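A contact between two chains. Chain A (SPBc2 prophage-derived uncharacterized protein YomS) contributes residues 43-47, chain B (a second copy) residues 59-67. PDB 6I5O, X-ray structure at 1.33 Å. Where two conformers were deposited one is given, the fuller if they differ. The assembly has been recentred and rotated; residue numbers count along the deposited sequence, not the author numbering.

Chain A, residues 43-47: VKISG
Chain B (59-67) VDENGEKTA

A single lysine carries all the direct polar bonding of this contact: the ammonium of Lys A44 is buried, yet two carboxylate oxygens of chain B and a water satisfy it. Lys A44 NZ donates to Asp B60 OD2 at 2.8 Å and to Glu B64 OE1 at 2.6 Å, both salt bridges, and to water 1 at 2.9 Å.

Chain A supplies an extended strand, with phi/psi -107/127 at Lys A44. Lys A44 and Ser A46 point their CA-to-CB bonds toward chain B, while Ile A45 between them points away. Backbones stay apart, with CA atoms 8.1 Å from Lys A44 to Asp B60 and 8.2 Å from Ser A46 to Glu B64, so side chains must span the gap. In this register both chains advance in the same sense across the turn. Lys A44 spans the gap with chi angles t, p, t, m.

The two acids bracket a type I turn: Asp B60 opens it and Glu B64 follows its last residue, Gly B63. Gly B63 N to Asp B60 O at 3.0 Å closes the turn; Asp B60 N also donates to Glu B64 O at 3.2 Å. Gly B63 takes positive phi (85°), which favours glycine. Asp B60, chi1 p, divides its carboxylate: OD1 accepts from the backbone N of Asn B62 and of Glu B64, each at 3.0 Å, while OD2 faces the lysine. Glu B64 reaches out with chi1 and chi2 both t, and beyond it strand 65-67 begins.

Around this centre, Lys A44 CE lies 3.7 Å from Thr B66 OG1. Water 1 donates to Glu B64 O and Thr B66 OG1, both at 2.7 Å. Water 2 links Ser A46 OG (2.5 Å; chi1 p) to Asn B62 OD1 (3.2 Å); water 3 donates to Gly A47 O (2.8 Å) and Glu B64 OE2 (2.9 Å). The contact buries 202 Å² in total.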

# COMPACT_ATOMS: atom_id res chain seq x y z
N VAL A 43 -7.04 -16.81 1.78
CA VAL A 43 -7.81 -18.06 2.02
C VAL A 43 -8.33 -18.58 0.69
O VAL A 43 -8.88 -17.80 -0.10
CB VAL A 43 -9.00 -17.77 2.95
CG1 VAL A 43 -9.85 -19.00 3.16
CG2 VAL A 43 -8.50 -17.31 4.29
N LYS A 44 -8.19 -19.88 0.47
CA LYS A 44 -8.78 -20.57 -0.69
C LYS A 44 -9.95 -21.41 -0.17
O LYS A 44 -9.77 -22.27 0.74
CB LYS A 44 -7.75 -21.45 -1.38
CG LYS A 44 -8.32 -22.29 -2.50
CD LYS A 44 -8.80 -21.48 -3.69
CE LYS A 44 -9.66 -22.25 -4.69
NZ LYS A 44 -8.90 -23.34 -5.32
N ILE A 45 -11.10 -21.20 -0.78
CA ILE A 45 -12.30 -22.03 -0.51
C ILE A 45 -12.42 -23.00 -1.68
O ILE A 45 -12.52 -22.56 -2.84
CB ILE A 45 -13.54 -21.15 -0.33
CG1 ILE A 45 -13.36 -20.26 0.89
CG2 ILE A 45 -14.80 -21.98 -0.19
CD1 ILE A 45 -14.25 -19.08 0.92
N SER A 46 -12.38 -24.30 -1.39
CA SER A 46 -12.31 -25.36 -2.42
C SER A 46 -13.18 -26.56 -2.00
O SER A 46 -13.95 -26.48 -1.02
CB SER A 46 -10.85 -25.76 -2.64
OG SER A 46 -10.38 -26.46 -1.48
N GLY A 47 -13.12 -27.59 -2.80
CA GLY A 47 -13.87 -28.81 -2.59
C GLY A 47 -14.95 -28.98 -3.62
O GLY A 47 -15.05 -28.25 -4.59
N VAL B 59 -3.64 -21.00 -9.25
CA VAL B 59 -3.78 -22.46 -9.21
C VAL B 59 -3.34 -22.95 -7.85
O VAL B 59 -2.27 -22.60 -7.36
CB VAL B 59 -2.95 -23.12 -10.33
CG1 VAL B 59 -3.14 -24.62 -10.36
CG2 VAL B 59 -3.32 -22.53 -11.69
N ASP B 60 -4.13 -23.82 -7.23
CA ASP B 60 -3.77 -24.34 -5.89
C ASP B 60 -3.02 -25.66 -6.00
O ASP B 60 -2.74 -26.14 -7.11
CB ASP B 60 -5.03 -24.41 -5.01
CG ASP B 60 -6.06 -25.48 -5.34
OD1 ASP B 60 -5.78 -26.36 -6.20
OD2 ASP B 60 -7.14 -25.43 -4.69
N GLU B 61 -2.72 -26.25 -4.87
CA GLU B 61 -1.88 -27.48 -4.80
C GLU B 61 -2.60 -28.65 -5.47
O GLU B 61 -1.90 -29.63 -5.84
CB GLU B 61 -1.57 -27.85 -3.33
CG GLU B 61 -0.65 -26.86 -2.67
CD GLU B 61 -1.33 -25.64 -2.01
OE1 GLU B 61 -2.54 -25.27 -2.39
OE2 GLU B 61 -0.61 -24.94 -1.20
N ASN B 62 -3.92 -28.59 -5.63
CA ASN B 62 -4.68 -29.68 -6.28
C ASN B 62 -4.93 -29.42 -7.77
O ASN B 62 -5.53 -30.27 -8.43
CB ASN B 62 -6.03 -29.87 -5.61
CG ASN B 62 -5.87 -30.30 -4.18
OD1 ASN B 62 -6.60 -29.78 -3.33
ND2 ASN B 62 -4.92 -31.20 -3.91
N GLY B 63 -4.45 -28.32 -8.30
CA GLY B 63 -4.61 -27.95 -9.72
C GLY B 63 -5.93 -27.25 -10.04
O GLY B 63 -6.18 -26.98 -11.20
N GLU B 64 -6.68 -26.80 -9.03
CA GLU B 64 -7.92 -26.03 -9.32
C GLU B 64 -7.50 -24.63 -9.79
O GLU B 64 -6.67 -24.02 -9.13
CB GLU B 64 -8.82 -25.98 -8.09
CG GLU B 64 -10.13 -25.29 -8.39
CD GLU B 64 -11.14 -25.31 -7.26
OE1 GLU B 64 -10.75 -25.06 -6.10
OE2 GLU B 64 -12.31 -25.70 -7.53
N LYS B 65 -8.11 -24.17 -10.87
CA LYS B 65 -7.85 -22.84 -11.48
C LYS B 65 -8.93 -21.87 -11.04
O LYS B 65 -10.11 -22.20 -11.05
CB LYS B 65 -7.91 -22.93 -13.01
CG LYS B 65 -6.80 -23.79 -13.57
CD LYS B 65 -7.11 -24.25 -14.99
CE LYS B 65 -7.29 -23.13 -15.99
NZ LYS B 65 -7.46 -23.68 -17.38
N THR B 66 -8.50 -20.67 -10.68
CA THR B 66 -9.42 -19.60 -10.23
C THR B 66 -9.05 -18.32 -10.99
O THR B 66 -7.88 -17.92 -11.01
CB THR B 66 -9.23 -19.33 -8.74
OG1 THR B 66 -9.26 -20.56 -8.00
CG2 THR B 66 -10.29 -18.39 -8.21
N ALA B 67 -10.03 -17.68 -11.62
CA ALA B 67 -9.77 -16.43 -12.37
C ALA B 67 -9.11 -15.43 -11.43
O ALA B 67 -9.60 -15.21 -10.30
CB ALA B 67 -11.07 -15.94 -12.93
O HOH W 1 -7.18 -22.07 -7.34
O HOH W 2 -9.06 -28.54 -1.72
O HOH W 3 -14.32 -25.69 -5.48